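Slr1438 protein (Synechocystis sp., PDB 3K25) is of unknown function but belongs to the aldose 1-epimerase family, so it may bind a carbohydrate and act as a sugar isomerase. Local coordinates at residues F134-Q139 / L143-R148; G103-T106 / A110-D113. One frame throughout, in Å; residues are numbered along the deposited sequence.

Contact 1: residues F134-Q139 / L143-R148; sequences FSYQLQ and LRIEQR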
loop_
_atom_site.group_PDB
_atom_site.type_symbol
_atom_site.label_atom_id
_atom_site.label_comp_id
_atom_site.label_asym_id
_atom_site.label_seq_id
_atom_site.Cartn_x
_atom_site.Cartn_y
_atom_site.Cartn_z
ATOM N N PHE A 134 8.453 -5.803 -8.043
ATOM C CA PHE A 134 7.059 -5.436 -8.233
ATOM C C PHE A 134 6.913 -4.888 -9.630
ATOM O O PHE A 134 7.803 -4.198 -10.141
ATOM C CB PHE A 134 6.615 -4.360 -7.223
ATOM C CG PHE A 134 6.437 -4.865 -5.805
ATOM C CD1 PHE A 134 6.952 -6.106 -5.405
ATOM C CD2 PHE A 134 5.793 -4.071 -4.853
ATOM C CE1 PHE A 134 6.830 -6.537 -4.081
ATOM C CE2 PHE A 134 5.665 -4.495 -3.526
ATOM C CZ PHE A 134 6.183 -5.725 -3.136
ATOM N N SER A 135 5.784 -5.204 -10.248
ATOM C CA SER A 135 5.502 -4.740 -11.590
ATOM C C SER A 135 4.267 -3.855 -11.512
ATOM O O SER A 135 3.212 -4.278 -11.037
ATOM C CB SER A 135 5.245 -5.938 -12.515
ATOM O OG SER A 135 4.959 -5.524 -13.841
ATOM N N TYR A 136 4.411 -2.612 -11.953
ATOM C CA TYR A 136 3.291 -1.691 -11.950
ATOM C C TYR A 136 2.850 -1.552 -13.399
ATOM O O TYR A 136 3.624 -1.135 -14.255
ATOM C CB TYR A 136 3.706 -0.337 -11.390
ATOM C CG TYR A 136 4.388 -0.396 -10.042
ATOM C CD1 TYR A 136 5.656 -0.948 -9.911
ATOM C CD2 TYR A 136 3.787 0.152 -8.907
ATOM C CE1 TYR A 136 6.317 -0.948 -8.700
ATOM C CE2 TYR A 136 4.444 0.157 -7.682
ATOM C CZ TYR A 136 5.714 -0.390 -7.591
ATOM O OH TYR A 136 6.417 -0.331 -6.407
ATOM N N GLN A 137 1.603 -1.925 -13.660
ATOM C CA GLN A 137 1.031 -1.883 -15.002
ATOM C C GLN A 137 -0.170 -0.960 -15.019
ATOM O O GLN A 137 -1.099 -1.126 -14.239
ATOM C CB GLN A 137 0.635 -3.294 -15.421
ATOM C CG GLN A 137 1.774 -4.258 -15.187
ATOM C CD GLN A 137 1.368 -5.700 -15.296
ATOM O OE1 GLN A 137 0.186 -6.026 -15.347
ATOM N NE2 GLN A 137 2.355 -6.582 -15.317
ATOM N N LEU A 138 -0.120 0.023 -15.914
ATOM C CA LEU A 138 -1.184 1.007 -16.059
ATOM C C LEU A 138 -1.879 0.882 -17.409
ATOM O O LEU A 138 -1.232 0.987 -18.444
ATOM C CB LEU A 138 -0.615 2.414 -15.941
ATOM C CG LEU A 138 -1.693 3.495 -16.041
ATOM C CD1 LEU A 138 -2.279 3.699 -14.647
ATOM C CD2 LEU A 138 -1.108 4.813 -16.570
ATOM N N GLN A 139 -3.186 0.639 -17.384
ATOM C CA GLN A 139 -3.980 0.550 -18.605
ATOM C C GLN A 139 -5.391 1.042 -18.347
ATOM O O GLN A 139 -5.927 0.890 -17.248
ATOM C CB GLN A 139 -4.097 -0.875 -19.146
ATOM C CG GLN A 139 -5.381 -1.015 -19.996
ATOM C CD GLN A 139 -5.693 -2.425 -20.457
ATOM O OE1 GLN A 139 -5.597 -3.388 -19.686
ATOM N NE2 GLN A 139 -6.100 -2.555 -21.721
ATOM N N LEU A 143 -5.018 0.205 -12.273
ATOM C CA LEU A 143 -3.620 0.037 -11.901
ATOM C C LEU A 143 -3.460 -1.321 -11.253
ATOM O O LEU A 143 -4.126 -1.629 -10.259
ATOM C CB LEU A 143 -3.164 1.103 -10.910
ATOM C CG LEU A 143 -1.744 0.834 -10.409
ATOM C CD1 LEU A 143 -0.802 0.554 -11.561
ATOM C CD2 LEU A 143 -1.287 2.027 -9.619
ATOM N N ARG A 144 -2.573 -2.126 -11.819
ATOM C CA ARG A 144 -2.312 -3.466 -11.311
ATOM C C ARG A 144 -0.859 -3.526 -10.881
ATOM O O ARG A 144 0.025 -3.048 -11.590
ATOM C CB ARG A 144 -2.555 -4.512 -12.412
ATOM C CG ARG A 144 -2.433 -5.955 -11.943
ATOM C CD ARG A 144 -2.454 -6.950 -13.112
ATOM N NE ARG A 144 -2.643 -8.334 -12.663
ATOM C CZ ARG A 144 -3.748 -8.773 -12.063
ATOM N NH1 ARG A 144 -4.760 -7.934 -11.845
ATOM N NH2 ARG A 144 -3.848 -10.044 -11.681
ATOM N N ILE A 145 -0.613 -4.090 -9.707
ATOM C CA ILE A 145 0.750 -4.224 -9.222
ATOM C C ILE A 145 0.937 -5.700 -8.966
ATOM O O ILE A 145 0.105 -6.343 -8.321
ATOM C CB ILE A 145 0.996 -3.440 -7.925
ATOM C CG1 ILE A 145 0.418 -2.031 -8.049
ATOM C CG2 ILE A 145 2.497 -3.337 -7.675
ATOM C CD1 ILE A 145 0.728 -1.134 -6.877
ATOM N N GLU A 146 2.013 -6.245 -9.508
ATOM C CA GLU A 146 2.286 -7.657 -9.350
ATOM C C GLU A 146 3.554 -7.799 -8.539
ATOM O O GLU A 146 4.545 -7.100 -8.776
ATOM C CB GLU A 146 2.416 -8.317 -10.724
ATOM C CG GLU A 146 1.209 -8.048 -11.612
ATOM C CD GLU A 146 1.234 -8.829 -12.914
ATOM O OE1 GLU A 146 2.272 -8.806 -13.614
ATOM O OE2 GLU A 146 0.201 -9.458 -13.240
ATOM N N GLN A 147 3.515 -8.705 -7.571
ATOM C CA GLN A 147 4.655 -8.897 -6.700
ATOM C C GLN A 147 5.195 -10.305 -6.743
ATOM O O GLN A 147 4.450 -11.262 -6.940
ATOM C CB GLN A 147 4.280 -8.593 -5.239
ATOM C CG GLN A 147 3.382 -7.379 -5.000
ATOM C CD GLN A 147 1.908 -7.697 -5.216
ATOM O OE1 GLN A 147 1.411 -8.709 -4.729
ATOM N NE2 GLN A 147 1.202 -6.827 -5.938
ATOM N N ARG A 148 6.508 -10.407 -6.567
ATOM C CA ARG A 148 7.188 -11.685 -6.468
ATOM C C ARG A 148 8.019 -11.483 -5.204
ATOM O O ARG A 148 8.875 -10.603 -5.145
ATOM C CB ARG A 148 8.103 -11.971 -7.663
ATOM C CG ARG A 148 8.718 -13.373 -7.602
ATOM C CD ARG A 148 9.613 -13.699 -8.798
ATOM N NE ARG A 148 10.679 -12.712 -8.972
ATOM C CZ ARG A 148 11.699 -12.829 -9.817
ATOM N NH1 ARG A 148 11.813 -13.906 -10.582
ATOM N NH2 ARG A 148 12.606 -11.863 -9.905
#
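Phe134 and Gln147 meet because each side chain leaves its strand with CG anti to the carbonyl carbon (chi1 -73° and -41°), after which Gln147 bends at its second torsion and lays its methylene carbons on the ring. Gln147 CG sits 3.6 Å from the centroid of the Phe134 ring, over the middle of one face, in a CH-pi contact. The amide of Gln147 is turned steeply to the ring, and its OE1 is taken by Tyr237. Replacing Phe134 by an alanine would probably open a gap beneath those methylenes, and Trp99 would lose the ring it meets edge-to-face. On the same face of the sheet, Ile145 CG2 lies over the Tyr136 ring, off-centre, while Ile145 CD1 reaches Tyr136 CD2 at 3.9 Å.

The other face is polar. The extended side chain of Gln137 places NE2 near Ser135 OG (3.2 Å) and, by a weak, bent bond, Glu146 OE1 (2.8 Å). Ser135 OG is also hydrogen-bonded to Asp113 of the neighbouring strand 110-117. Arg144 NE in turn holds Glu146 OE2 at 3.1 Å in a salt bridge, the oxygen lying at the edge of the guanidinium plane.

Four backbone bonds join Ser135 to Glu146 and Gln137 to Arg144, that of Gln137 N to Arg144 O being 2.8 Å and nearly straight. Leucines and aromatics of strands 23-28, 34-40 and 157-168 cover the apolar face. This is an antiparallel beta hairpin with one buried and one polar face, as in the beta-sandwich of galactose mutarotase-like proteins.

Contact 2: residues G103-T106 / A110-D113; sequences GQQT and ARLD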
loop_
_atom_site.group_PDB
_atom_site.type_symbol
_atom_site.label_atom_id
_atom_site.label_comp_id
_atom_site.label_asym_id
_atom_site.label_seq_id
_atom_site.Cartn_x
_atom_site.Cartn_y
_atom_site.Cartn_z
ATOM N N GLY A 103 13.285 -2.886 -15.401
ATOM C CA GLY A 103 12.496 -3.240 -16.562
ATOM C C GLY A 103 11.459 -2.213 -16.972
ATOM O O GLY A 103 11.046 -1.355 -16.187
ATOM N N GLN A 104 11.032 -2.308 -18.222
ATOM C CA GLN A 104 10.032 -1.397 -18.755
ATOM C C GLN A 104 9.433 -1.964 -20.034
ATOM O O GLN A 104 10.155 -2.463 -20.904
ATOM C CB GLN A 104 10.665 -0.045 -19.054
ATOM C CG GLN A 104 9.737 0.923 -19.719
ATOM C CD GLN A 104 10.497 2.014 -20.414
ATOM O OE1 GLN A 104 11.566 2.414 -19.957
ATOM N NE2 GLN A 104 9.954 2.513 -21.521
ATOM N N GLN A 105 8.109 -1.898 -20.126
ATOM C CA GLN A 105 7.385 -2.370 -21.295
ATOM C C GLN A 105 6.313 -1.362 -21.615
ATOM O O GLN A 105 5.790 -0.692 -20.730
ATOM C CB GLN A 105 6.760 -3.738 -21.048
ATOM C CG GLN A 105 7.750 -4.873 -21.172
ATOM C CD GLN A 105 7.116 -6.224 -20.935
ATOM O OE1 GLN A 105 6.629 -6.507 -19.841
ATOM N NE2 GLN A 105 7.114 -7.071 -21.960
ATOM N N THR A 106 5.984 -1.260 -22.892
ATOM C CA THR A 106 4.986 -0.300 -23.328
ATOM C C THR A 106 4.128 -0.851 -24.483
ATOM O O THR A 106 3.735 -0.114 -25.389
ATOM C CB THR A 106 5.704 1.016 -23.737
ATOM O OG1 THR A 106 4.742 2.015 -24.073
ATOM C CG2 THR A 106 6.625 0.774 -24.922
ATOM N N ALA A 110 1.318 0.457 -19.797
ATOM C CA ALA A 110 2.485 1.209 -19.344
ATOM C C ALA A 110 2.986 0.343 -18.200
ATOM O O ALA A 110 2.299 0.183 -17.196
ATOM C CB ALA A 110 2.079 2.594 -18.828
ATOM N N ARG A 111 4.169 -0.234 -18.345
ATOM C CA ARG A 111 4.670 -1.107 -17.297
ATOM C C ARG A 111 6.071 -0.803 -16.791
ATOM O O ARG A 111 7.040 -0.802 -17.558
ATOM C CB ARG A 111 4.597 -2.553 -17.780
ATOM C CG ARG A 111 5.352 -3.527 -16.929
ATOM C CD ARG A 111 5.070 -4.933 -17.373
ATOM N NE ARG A 111 5.978 -5.891 -16.751
ATOM C CZ ARG A 111 5.791 -7.203 -16.778
ATOM N NH1 ARG A 111 4.725 -7.703 -17.390
ATOM N NH2 ARG A 111 6.675 -8.010 -16.211
ATOM N N LEU A 112 6.167 -0.558 -15.490
ATOM C CA LEU A 112 7.449 -0.263 -14.860
ATOM C C LEU A 112 7.778 -1.356 -13.834
ATOM O O LEU A 112 6.959 -1.674 -12.971
ATOM C CB LEU A 112 7.396 1.111 -14.181
ATOM C CG LEU A 112 8.708 1.897 -14.055
ATOM C CD1 LEU A 112 9.802 1.006 -13.531
ATOM C CD2 LEU A 112 9.107 2.418 -15.408
ATOM N N ASP A 113 8.976 -1.927 -13.939
ATOM C CA ASP A 113 9.408 -2.986 -13.031
ATOM C C ASP A 113 10.502 -2.546 -12.050
ATOM O O ASP A 113 11.601 -2.172 -12.449
ATOM C CB ASP A 113 9.868 -4.192 -13.847
ATOM C CG ASP A 113 8.707 -4.937 -14.460
ATOM O OD1 ASP A 113 7.586 -4.386 -14.450
ATOM O OD2 ASP A 113 8.907 -6.065 -14.948
#
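Gln105 and Arg111 run side by side across the hairpin and point the same way, but their flat ends are turned steeply against each other, the amide plane standing 78° from the guanidinium plane. Gln105 OE1 therefore comes over one face of the guanidinium, toward its rim, 3.2 Å from Arg111 NE. From there it cannot use an N-H, since these lie in the plane below it; the contact is probably electrostatic, a carbonyl oxygen over the face of a cation.

NE and NH2 are directed at Asp113, two residues along the same strand. Arg111 has CG anti to its backbone nitrogen (chi1 167°) and stays extended to NE, which brings the guanidinium alongside the carboxylate. It grips side-on: NE meets Asp113 OD1 at 3.2 Å, and NH2 meets Asp113 OD2, on its syn lone pair, also at 3.2 Å. Asp113 OD1 is shared with Ser135 OG of the next strand.

Behind these side chains, the backbones of Gln105 and Arg111 form a hydrogen-bonded pair, with Gln105 N to Arg111 O at 3.0 Å and Arg111 N to Gln105 O at 2.9 Å. Asp113 N also bonds to Gly103 O at 3.1 Å.

Chemically, the guanidinium divides its roles between edge and face: the bidentate salt bridge fixes its rotation and probably offsets much of its charge, while the glutamine oxygen adds a weaker polar touch at this partly exposed margin.

From the N terminus, the chain first makes contact 2, where the turn after strand 100-105 brings strand 110-117 back antiparallel. Only after this small loop is closed does the chain pass through helix 120-123 and enter strand 130-139, which turns into strand 142-151 and closes contact 1. The two hairpins therefore follow in series, neither enclosing nor crossing the other. They join laterally through the inner strands 110-117 and 130-139, where Leu138 N approaches Ala110 O at 2.7 Å and Leu112 N approaches Tyr136 O at 2.9 Å, both probable hydrogen bonds. Contact 2 thus holds an outermost strand of the sheet, whereas contact 1 leads inward to strand 276-287.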